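Local coordinates for protein alpha-fucosidase (Bifidobacterium bifidum, PDB 2EAB) that probably hydrolyses alpha-1,2-L-fucosidic linkages as a family 95 glycoside hydrolase, of which this chain is the catalytic part, and binds calcium, at residues A[55-63]-A[71-79]; A[240-251]-A[273-284]. All blocks are in the same frame, centred on the assembly; numbering follows the deposited sequence.

Contact 1 (A[55-63]-A[71-79]); sequences GNGKIGGTV and RVTFNEETL. With CA (calcium ion), chain C.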
loop_
_atom_site.group_PDB
_atom_site.type_symbol
_atom_site.label_atom_id
_atom_site.label_comp_id
_atom_site.label_asym_id
_atom_site.label_seq_id
_atom_site.Cartn_x
_atom_site.Cartn_y
_atom_site.Cartn_z
ATOM N N GLY A 55 -8.450 -13.489 1.162
ATOM C CA GLY A 55 -7.137 -14.057 0.911
ATOM C C GLY A 55 -6.383 -14.345 2.185
ATOM O O GLY A 55 -6.821 -13.966 3.282
ATOM N N ASN A 56 -5.249 -15.025 2.038
ATOM C CA ASN A 56 -4.360 -15.303 3.163
ATOM C C ASN A 56 -2.987 -14.650 2.992
ATOM O O ASN A 56 -2.011 -15.073 3.608
ATOM C CB ASN A 56 -4.225 -16.817 3.397
ATOM C CG ASN A 56 -3.461 -17.526 2.289
ATOM O OD1 ASN A 56 -3.033 -16.912 1.314
ATOM N ND2 ASN A 56 -3.281 -18.833 2.443
ATOM N N GLY A 57 -2.927 -13.620 2.151
ATOM C CA GLY A 57 -1.673 -12.949 1.811
ATOM C C GLY A 57 -0.947 -13.580 0.637
ATOM O O GLY A 57 -0.001 -12.986 0.100
ATOM N N LYS A 58 -1.378 -14.781 0.247
ATOM C CA LYS A 58 -0.693 -15.555 -0.787
ATOM C C LYS A 58 -1.657 -16.013 -1.876
ATOM O O LYS A 58 -1.478 -15.669 -3.042
ATOM C CB LYS A 58 0.072 -16.724 -0.171
ATOM C CG LYS A 58 1.160 -16.266 0.793
ATOM C CD LYS A 58 1.927 -17.418 1.379
ATOM C CE LYS A 58 1.223 -18.001 2.586
ATOM N NZ LYS A 58 1.965 -19.188 3.068
ATOM N N ILE A 59 -2.679 -16.778 -1.501
ATOM C CA ILE A 59 -3.779 -17.077 -2.411
ATOM C C ILE A 59 -4.976 -16.195 -2.089
ATOM O O ILE A 59 -5.181 -15.789 -0.939
ATOM C CB ILE A 59 -4.183 -18.579 -2.419
ATOM C CG1 ILE A 59 -4.509 -19.088 -1.006
ATOM C CG2 ILE A 59 -3.099 -19.416 -3.102
ATOM C CD1 ILE A 59 -5.004 -20.527 -0.966
ATOM N N GLY A 60 -5.753 -15.891 -3.122
ATOM C CA GLY A 60 -6.923 -15.056 -2.974
ATOM C C GLY A 60 -8.064 -15.528 -3.842
ATOM O O GLY A 60 -7.857 -16.150 -4.890
ATOM N N GLY A 61 -9.274 -15.221 -3.392
ATOM C CA GLY A 61 -10.470 -15.434 -4.181
ATOM C C GLY A 61 -11.300 -14.174 -4.257
ATOM O O GLY A 61 -11.212 -13.304 -3.385
ATOM N N THR A 62 -12.096 -14.076 -5.313
ATOM C CA THR A 62 -13.121 -13.050 -5.439
ATOM C C THR A 62 -14.424 -13.748 -5.814
ATOM O O THR A 62 -14.530 -14.367 -6.878
ATOM C CB THR A 62 -12.743 -11.934 -6.448
ATOM O OG1 THR A 62 -11.836 -12.445 -7.434
ATOM C CG2 THR A 62 -12.092 -10.748 -5.727
ATOM N N VAL A 63 -15.392 -13.667 -4.903
ATOM C CA VAL A 63 -16.612 -14.468 -4.956
ATOM C C VAL A 63 -17.711 -13.753 -5.725
ATOM O O VAL A 63 -18.025 -12.594 -5.445
ATOM C CB VAL A 63 -17.118 -14.784 -3.529
ATOM C CG1 VAL A 63 -18.386 -15.636 -3.567
ATOM C CG2 VAL A 63 -16.033 -15.479 -2.734
ATOM N N ARG A 71 -18.867 -19.021 -9.208
ATOM C CA ARG A 71 -17.534 -18.663 -9.659
ATOM C C ARG A 71 -16.774 -17.975 -8.533
ATOM O O ARG A 71 -17.295 -17.058 -7.889
ATOM C CB ARG A 71 -17.636 -17.732 -10.868
ATOM C CG ARG A 71 -16.308 -17.347 -11.492
ATOM C CD ARG A 71 -16.532 -16.429 -12.670
ATOM N NE ARG A 71 -15.264 -15.950 -13.217
ATOM C CZ ARG A 71 -15.144 -15.130 -14.259
ATOM N NH1 ARG A 71 -16.216 -14.669 -14.895
ATOM N NH2 ARG A 71 -13.935 -14.764 -14.667
ATOM N N VAL A 72 -15.551 -18.444 -8.301
ATOM C CA VAL A 72 -14.594 -17.756 -7.442
ATOM C C VAL A 72 -13.340 -17.511 -8.271
ATOM O O VAL A 72 -12.612 -18.444 -8.606
ATOM C CB VAL A 72 -14.250 -18.573 -6.176
ATOM C CG1 VAL A 72 -13.259 -17.813 -5.296
ATOM C CG2 VAL A 72 -15.515 -18.920 -5.398
ATOM N N THR A 73 -13.110 -16.255 -8.626
ATOM C CA THR A 73 -11.920 -15.887 -9.381
ATOM C C THR A 73 -10.704 -16.084 -8.475
ATOM O O THR A 73 -10.739 -15.712 -7.297
ATOM C CB THR A 73 -12.065 -14.458 -9.925
ATOM O OG1 THR A 73 -13.183 -14.419 -10.827
ATOM C CG2 THR A 73 -10.811 -14.006 -10.657
ATOM N N PHE A 74 -9.650 -16.688 -9.015
ATOM C CA PHE A 74 -8.556 -17.207 -8.200
ATOM C C PHE A 74 -7.213 -16.572 -8.533
ATOM O O PHE A 74 -6.890 -16.366 -9.710
ATOM C CB PHE A 74 -8.471 -18.732 -8.358
ATOM C CG PHE A 74 -7.503 -19.385 -7.415
ATOM C CD1 PHE A 74 -7.885 -19.712 -6.119
ATOM C CD2 PHE A 74 -6.199 -19.655 -7.815
ATOM C CE1 PHE A 74 -6.987 -20.309 -5.241
ATOM C CE2 PHE A 74 -5.293 -20.247 -6.940
ATOM C CZ PHE A 74 -5.692 -20.573 -5.647
ATOM N N ASN A 75 -6.439 -16.289 -7.482
ATOM C CA ASN A 75 -5.107 -15.706 -7.596
ATOM C C ASN A 75 -4.109 -16.380 -6.672
ATOM O O ASN A 75 -4.459 -16.839 -5.576
ATOM C CB ASN A 75 -5.131 -14.228 -7.197
ATOM C CG ASN A 75 -5.688 -13.331 -8.277
ATOM O OD1 ASN A 75 -5.001 -13.006 -9.254
ATOM N ND2 ASN A 75 -6.916 -12.900 -8.098
ATOM N N GLU A 76 -2.854 -16.399 -7.106
ATOM C CA GLU A 76 -1.725 -16.630 -6.208
ATOM C C GLU A 76 -0.683 -15.539 -6.481
ATOM O O GLU A 76 -0.368 -15.239 -7.643
ATOM C CB GLU A 76 -1.137 -18.033 -6.383
ATOM C CG GLU A 76 -0.363 -18.553 -5.161
ATOM C CD GLU A 76 1.115 -18.193 -5.146
ATOM O OE1 GLU A 76 1.775 -18.471 -4.111
ATOM O OE2 GLU A 76 1.618 -17.654 -6.159
ATOM N N GLU A 77 -0.140 -14.977 -5.403
ATOM C CA GLU A 77 0.664 -13.748 -5.448
ATOM C C GLU A 77 1.917 -13.815 -6.321
ATOM O O GLU A 77 2.414 -12.776 -6.751
ATOM C CB GLU A 77 1.070 -13.330 -4.029
ATOM C CG GLU A 77 1.918 -14.391 -3.334
ATOM C CD GLU A 77 2.652 -13.925 -2.096
ATOM O OE1 GLU A 77 3.180 -14.821 -1.401
ATOM O OE2 GLU A 77 2.724 -12.706 -1.823
ATOM N N THR A 78 2.444 -15.017 -6.549
ATOM C CA THR A 78 3.702 -15.146 -7.285
ATOM C C THR A 78 3.545 -15.509 -8.758
ATOM O O THR A 78 4.549 -15.751 -9.432
ATOM C CB THR A 78 4.686 -16.151 -6.621
ATOM O OG1 THR A 78 4.183 -17.489 -6.737
ATOM C CG2 THR A 78 4.916 -15.815 -5.151
ATOM N N LEU A 79 2.312 -15.536 -9.267
ATOM C CA LEU A 79 2.096 -15.895 -10.670
ATOM C C LEU A 79 2.393 -14.688 -11.549
ATOM O O LEU A 79 1.505 -13.923 -11.931
ATOM C CB LEU A 79 0.692 -16.458 -10.912
ATOM C CG LEU A 79 0.573 -17.233 -12.233
ATOM C CD1 LEU A 79 1.298 -18.578 -12.159
ATOM C CD2 LEU A 79 -0.873 -17.439 -12.611
HETATM CA CA CA C . 1.075 -10.662 -1.314
HETATM O O HOH W 1 -9.292 -13.362 -6.695
#
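The side chain of Ile-59 crosses that of Glu-76, its CG2 methyl lying 3.5 Å from Glu-76 CG, and the same methyl meets Phe-74 CZ at 3.8 Å. Ile-59 CG1 sits between the backbone N and the carbonyl carbon (chi1 55°), which turns CG2 toward these two neighbours. All three side chains emerge on the face of the hairpin that also carries Val-63 and Val-72; here Phe-74 packs on Ile-278 and Ala-280 of strand 273-282.

Strands 59-63 and 69-76 run antiparallel. Gly-60 pairs with Asn-75, and Thr-62 with Thr-73, through two reciprocal N-H to O bonds each. On the face of Asn-75 and Thr-73, one water links the strands: Thr-73 O accepts from it at 2.8 Å, Asn-75 ND2 donates to it, and Thr-62 OG1 is also bonded to it. Outside the hairpin, Trp-47 NE1 bonds Thr-62 OG1, and Ser-402 is the strongest polar partner of Asn-75.

Next along the chain, Glu-77 N donates to Lys-58 O (2.8 Å). Glu-76 OE2 receives two bonds, from Thr-78 OG1 on its syn lone pair (2.6 Å) and from Thr-78 N above the carboxylate plane (2.8 Å). An alanine in place of Glu-76 would remove the oxygen that takes both bonds, and the CG under Ile-59 CG2, and is likely to leave Thr-78 freer to shift within its type I turn.

Glu-77 OE2 binds calcium at 2.7 Å, with Ser-386 O and Leu-393 O as further ligands. One carboxylate oxygen thus coordinates the ion while the other, OE1, accepts from Gln-392 N, tying the turn to the 386-393 region.

Contact 2 (A[240-251]-A[273-284]); sequences LLYNSQIKVVLD and AVTLYIAAATDY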
loop_
_atom_site.group_PDB
_atom_site.type_symbol
_atom_site.label_atom_id
_atom_site.label_comp_id
_atom_site.label_asym_id
_atom_site.label_seq_id
_atom_site.Cartn_x
_atom_site.Cartn_y
_atom_site.Cartn_z
ATOM N N LEU A 240 8.053 -20.475 -15.386
ATOM C CA LEU A 240 7.598 -20.572 -13.993
ATOM C C LEU A 240 6.623 -21.738 -13.839
ATOM O O LEU A 240 5.663 -21.846 -14.595
ATOM C CB LEU A 240 6.921 -19.274 -13.550
ATOM C CG LEU A 240 6.604 -19.154 -12.057
ATOM C CD1 LEU A 240 7.868 -18.885 -11.256
ATOM C CD2 LEU A 240 5.588 -18.052 -11.818
ATOM N N LEU A 241 6.880 -22.610 -12.869
ATOM C CA LEU A 241 6.014 -23.762 -12.622
ATOM C C LEU A 241 4.830 -23.355 -11.776
ATOM O O LEU A 241 4.972 -22.568 -10.845
ATOM C CB LEU A 241 6.771 -24.881 -11.907
ATOM C CG LEU A 241 8.035 -25.416 -12.580
ATOM C CD1 LEU A 241 8.740 -26.405 -11.671
ATOM C CD2 LEU A 241 7.708 -26.060 -13.919
ATOM N N TYR A 242 3.659 -23.891 -12.102
ATOM C CA TYR A 242 2.467 -23.643 -11.301
ATOM C C TYR A 242 1.682 -24.930 -11.075
ATOM O O TYR A 242 1.698 -25.840 -11.910
ATOM C CB TYR A 242 1.585 -22.549 -11.916
ATOM C CG TYR A 242 1.023 -22.865 -13.287
ATOM C CD1 TYR A 242 -0.188 -23.546 -13.427
ATOM C CD2 TYR A 242 1.692 -22.464 -14.443
ATOM C CE1 TYR A 242 -0.712 -23.834 -14.689
ATOM C CE2 TYR A 242 1.175 -22.744 -15.704
ATOM C CZ TYR A 242 -0.022 -23.426 -15.820
ATOM O OH TYR A 242 -0.510 -23.693 -17.077
ATOM N N ASN A 243 0.996 -24.990 -9.939
ATOM C CA ASN A 243 0.264 -26.174 -9.521
ATOM C C ASN A 243 -0.853 -25.743 -8.581
ATOM O O ASN A 243 -0.610 -25.039 -7.596
ATOM C CB ASN A 243 1.222 -27.154 -8.824
ATOM C CG ASN A 243 0.576 -28.495 -8.492
ATOM O OD1 ASN A 243 -0.339 -28.574 -7.676
ATOM N ND2 ASN A 243 1.079 -29.562 -9.110
ATOM N N SER A 244 -2.078 -26.145 -8.902
ATOM C CA SER A 244 -3.200 -25.954 -7.995
ATOM C C SER A 244 -3.962 -27.260 -7.828
ATOM O O SER A 244 -4.036 -28.077 -8.757
ATOM C CB SER A 244 -4.130 -24.845 -8.485
ATOM O OG SER A 244 -4.839 -25.233 -9.649
ATOM N N GLN A 245 -4.515 -27.456 -6.635
ATOM C CA GLN A 245 -5.242 -28.679 -6.308
ATOM C C GLN A 245 -6.484 -28.383 -5.497
ATOM O O GLN A 245 -6.469 -27.511 -4.620
ATOM C CB GLN A 245 -4.343 -29.660 -5.555
ATOM C CG GLN A 245 -3.207 -30.199 -6.409
ATOM C CD GLN A 245 -2.258 -31.102 -5.667
ATOM O OE1 GLN A 245 -2.663 -31.927 -4.843
ATOM N NE2 GLN A 245 -0.974 -30.964 -5.971
ATOM N N ILE A 246 -7.556 -29.108 -5.813
ATOM C CA ILE A 246 -8.800 -29.057 -5.057
ATOM C C ILE A 246 -9.100 -30.458 -4.547
ATOM O O ILE A 246 -9.288 -31.392 -5.335
ATOM C CB ILE A 246 -10.000 -28.546 -5.898
ATOM C CG1 ILE A 246 -9.693 -27.169 -6.511
ATOM C CG2 ILE A 246 -11.284 -28.540 -5.049
ATOM C CD1 ILE A 246 -10.845 -26.530 -7.277
ATOM N N LYS A 247 -9.114 -30.593 -3.227
ATOM C CA LYS A 247 -9.456 -31.847 -2.565
ATOM C C LYS A 247 -10.891 -31.746 -2.059
ATOM O O LYS A 247 -11.221 -30.848 -1.282
ATOM C CB LYS A 247 -8.482 -32.106 -1.413
ATOM C CG LYS A 247 -8.680 -33.428 -0.687
ATOM C CD LYS A 247 -7.712 -33.544 0.474
ATOM C CE LYS A 247 -7.820 -34.892 1.173
ATOM N NZ LYS A 247 -7.367 -36.023 0.317
ATOM N N VAL A 248 -11.739 -32.672 -2.510
ATOM C CA VAL A 248 -13.164 -32.655 -2.185
ATOM C C VAL A 248 -13.463 -33.684 -1.095
ATOM O O VAL A 248 -13.259 -34.886 -1.291
ATOM C CB VAL A 248 -14.031 -32.932 -3.443
ATOM C CG1 VAL A 248 -15.509 -32.850 -3.109
ATOM C CG2 VAL A 248 -13.690 -31.949 -4.557
ATOM N N VAL A 249 -13.936 -33.203 0.053
ATOM C CA VAL A 249 -14.210 -34.070 1.201
ATOM C C VAL A 249 -15.705 -34.089 1.531
ATOM O O VAL A 249 -16.268 -33.087 1.979
ATOM C CB VAL A 249 -13.379 -33.661 2.450
ATOM C CG1 VAL A 249 -13.570 -34.666 3.586
ATOM C CG2 VAL A 249 -11.900 -33.541 2.100
ATOM N N LEU A 250 -16.337 -35.238 1.302
ATOM C CA LEU A 250 -17.755 -35.431 1.604
ATOM C C LEU A 250 -17.958 -35.638 3.099
ATOM O O LEU A 250 -17.219 -36.399 3.726
ATOM C CB LEU A 250 -18.307 -36.653 0.861
ATOM C CG LEU A 250 -18.192 -36.776 -0.662
ATOM C CD1 LEU A 250 -18.540 -38.193 -1.091
ATOM C CD2 LEU A 250 -19.084 -35.775 -1.372
ATOM N N ASP A 251 -18.963 -34.969 3.662
ATOM C CA ASP A 251 -19.359 -35.194 5.054
ATOM C C ASP A 251 -19.805 -36.635 5.265
ATOM O O ASP A 251 -20.614 -37.155 4.493
ATOM C CB ASP A 251 -20.493 -34.251 5.458
ATOM C CG ASP A 251 -19.994 -32.937 6.022
ATOM O OD1 ASP A 251 -18.862 -32.522 5.694
ATOM O OD2 ASP A 251 -20.747 -32.312 6.796
ATOM N N ALA A 273 -23.460 -32.077 2.489
ATOM C CA ALA A 273 -22.442 -31.090 2.841
ATOM C C ALA A 273 -21.059 -31.568 2.422
ATOM O O ALA A 273 -20.728 -32.750 2.557
ATOM C CB ALA A 273 -22.473 -30.799 4.330
ATOM N N VAL A 274 -20.259 -30.640 1.905
ATOM C CA VAL A 274 -18.894 -30.936 1.470
ATOM C C VAL A 274 -17.940 -29.809 1.866
ATOM O O VAL A 274 -18.343 -28.649 1.974
ATOM C CB VAL A 274 -18.791 -31.175 -0.072
ATOM C CG1 VAL A 274 -19.670 -32.336 -0.522
ATOM C CG2 VAL A 274 -19.142 -29.921 -0.852
ATOM N N THR A 275 -16.679 -30.166 2.086
ATOM C CA THR A 275 -15.617 -29.179 2.258
ATOM C C THR A 275 -14.593 -29.359 1.149
ATOM O O THR A 275 -14.109 -30.468 0.909
ATOM C CB THR A 275 -14.923 -29.300 3.632
ATOM O OG1 THR A 275 -15.910 -29.300 4.668
ATOM C CG2 THR A 275 -13.952 -28.133 3.862
ATOM N N LEU A 276 -14.291 -28.261 0.463
ATOM C CA LEU A 276 -13.231 -28.225 -0.531
ATOM C C LEU A 276 -12.004 -27.576 0.085
ATOM O O LEU A 276 -12.105 -26.521 0.711
ATOM C CB LEU A 276 -13.667 -27.426 -1.758
ATOM C CG LEU A 276 -14.420 -28.131 -2.892
ATOM C CD1 LEU A 276 -15.635 -28.927 -2.422
ATOM C CD2 LEU A 276 -14.819 -27.115 -3.950
ATOM N N TYR A 277 -10.859 -28.226 -0.079
ATOM C CA TYR A 277 -9.578 -27.652 0.302
ATOM C C TYR A 277 -8.801 -27.342 -0.967
ATOM O O TYR A 277 -8.564 -28.226 -1.797
ATOM C CB TYR A 277 -8.800 -28.606 1.205
ATOM C CG TYR A 277 -9.484 -28.850 2.529
ATOM C CD1 TYR A 277 -9.361 -27.936 3.579
ATOM C CD2 TYR A 277 -10.271 -29.984 2.727
ATOM C CE1 TYR A 277 -9.997 -28.150 4.798
ATOM C CE2 TYR A 277 -10.911 -30.205 3.944
ATOM C CZ TYR A 277 -10.765 -29.286 4.972
ATOM O OH TYR A 277 -11.398 -29.499 6.173
ATOM N N ILE A 278 -8.429 -26.075 -1.111
ATOM C CA ILE A 278 -7.807 -25.576 -2.330
ATOM C C ILE A 278 -6.448 -24.979 -1.990
ATOM O O ILE A 278 -6.340 -24.115 -1.113
ATOM C CB ILE A 278 -8.692 -24.505 -3.014
ATOM C CG1 ILE A 278 -10.083 -25.074 -3.333
ATOM C CG2 ILE A 278 -8.019 -23.980 -4.279
ATOM C CD1 ILE A 278 -11.229 -24.164 -2.934
ATOM N N ALA A 279 -5.412 -25.448 -2.677
ATOM C CA ALA A 279 -4.075 -24.892 -2.504
ATOM C C ALA A 279 -3.436 -24.641 -3.858
ATOM O O ALA A 279 -3.816 -25.255 -4.858
ATOM C CB ALA A 279 -3.211 -25.816 -1.668
ATOM N N ALA A 280 -2.462 -23.735 -3.889
ATOM C CA ALA A 280 -1.739 -23.429 -5.112
ATOM C C ALA A 280 -0.357 -22.911 -4.774
ATOM O O ALA A 280 -0.141 -22.338 -3.699
ATOM C CB ALA A 280 -2.495 -22.410 -5.941
ATOM N N ALA A 281 0.578 -23.113 -5.695
ATOM C CA ALA A 281 1.939 -22.621 -5.541
ATOM C C ALA A 281 2.643 -22.569 -6.877
ATOM O O ALA A 281 2.242 -23.232 -7.844
ATOM C CB ALA A 281 2.730 -23.505 -4.597
ATOM N N THR A 282 3.708 -21.773 -6.907
ATOM C CA THR A 282 4.663 -21.774 -7.997
ATOM C C THR A 282 6.040 -22.074 -7.415
ATOM O O THR A 282 6.201 -22.158 -6.189
ATOM C CB THR A 282 4.742 -20.410 -8.720
ATOM O OG1 THR A 282 5.466 -19.479 -7.905
ATOM C CG2 THR A 282 3.360 -19.854 -9.043
ATOM N N ASP A 283 7.027 -22.209 -8.298
ATOM C CA ASP A 283 8.424 -22.300 -7.883
ATOM C C ASP A 283 9.134 -20.937 -7.857
ATOM O O ASP A 283 10.360 -20.880 -7.894
ATOM C CB ASP A 283 9.194 -23.320 -8.745
ATOM C CG ASP A 283 9.369 -22.875 -10.188
ATOM O OD1 ASP A 283 8.548 -22.080 -10.687
ATOM O OD2 ASP A 283 10.332 -23.348 -10.833
ATOM N N TYR A 284 8.367 -19.846 -7.795
ATOM C CA TYR A 284 8.952 -18.518 -7.601
ATOM C C TYR A 284 9.767 -18.472 -6.311
ATOM O O TYR A 284 9.393 -19.090 -5.317
ATOM C CB TYR A 284 7.861 -17.440 -7.527
ATOM C CG TYR A 284 8.418 -16.078 -7.182
ATOM C CD1 TYR A 284 8.967 -15.269 -8.172
ATOM C CD2 TYR A 284 8.432 -15.611 -5.864
ATOM C CE1 TYR A 284 9.519 -14.030 -7.872
ATOM C CE2 TYR A 284 8.977 -14.369 -5.547
ATOM C CZ TYR A 284 9.513 -13.585 -6.553
ATOM O OH TYR A 284 10.055 -12.354 -6.230
#
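This pair belongs to an antiparallel beta-sandwich, the domain assigned to the N-terminal family of glycoside hydrolase 65: strands 241-250 and 273-282 are neighbours in its nine-strand sheet. They do not form a simple hairpin, because strands 256-259 and 266-271, which come between them in sequence, belong to the opposing sheet. The register is continuous, with hydrogen-bonded pairs alternating with non-hydrogen-bonded ones from Tyr-242 with Thr-282 to Leu-250 with Val-274. The straightest bonds join Lys-247 and Tyr-277, with Lys-247 N to Tyr-277 O at 2.8 Å and an N-H...O angle of 172°.

The face carrying Ile-246, Val-248 and Leu-250 is apolar from Ile-246 to Leu-250. Ile-246 CG1 lies alongside Ile-278 CG1 (3.8 Å), while its CG2, on the other branch, reaches Leu-276 CG. Val-248 and Leu-276 also run side by side, and Leu-250 CD2 abuts Val-274 CG1 at 3.6 Å.

On the face of Val-249 and Tyr-277, Val-249 CG2 stands at the edge of the Tyr-277 ring, in its plane, 3.9 Å from CE2. Further along, Gln-245 NE2 donates to Asn-243 OD1 (3.0 Å) and also bonds Asn-301 O on helix 297-314, which packs over this part of the sheet. Lys-247 NZ forms a salt bridge with Asp-227, next to strand 228-235 on the other side of strand 241-250 from strand 273-282.

At the end near Leu-241 a side chain replaces one backbone acceptor. Asp-283 CG lies between its own N and carbonyl carbon (chi1 68°), a turn that brings the carboxylate back toward Leu-241, and Leu-241 N meets Asp-283 OD1 at 2.8 Å, approaching 45° out of the carboxylate plane.

Contacts 1 and 2 lie in the two different sheets of one sandwich, their centres 12 Å apart, and they touch directly. In the interior, Phe-74 CE2 packs on Ala-280 CB at 3.7 Å, so the hairpin of contact 1 meets the face of contact 2 that carries Ala-280 and Ile-278. At the calcium end, Thr-78 OG1 and Thr-282 OG1 are 2.6 Å apart, a probable hydrogen bond, and Thr-78 CB packs on Tyr-284 CB at 3.5 Å. Contact 1 supplies a calcium ligand itself; contact 2 only comes near, with the side chain of Tyr-284 about 10 Å from the ion and about 4 Å from that of Leu-393.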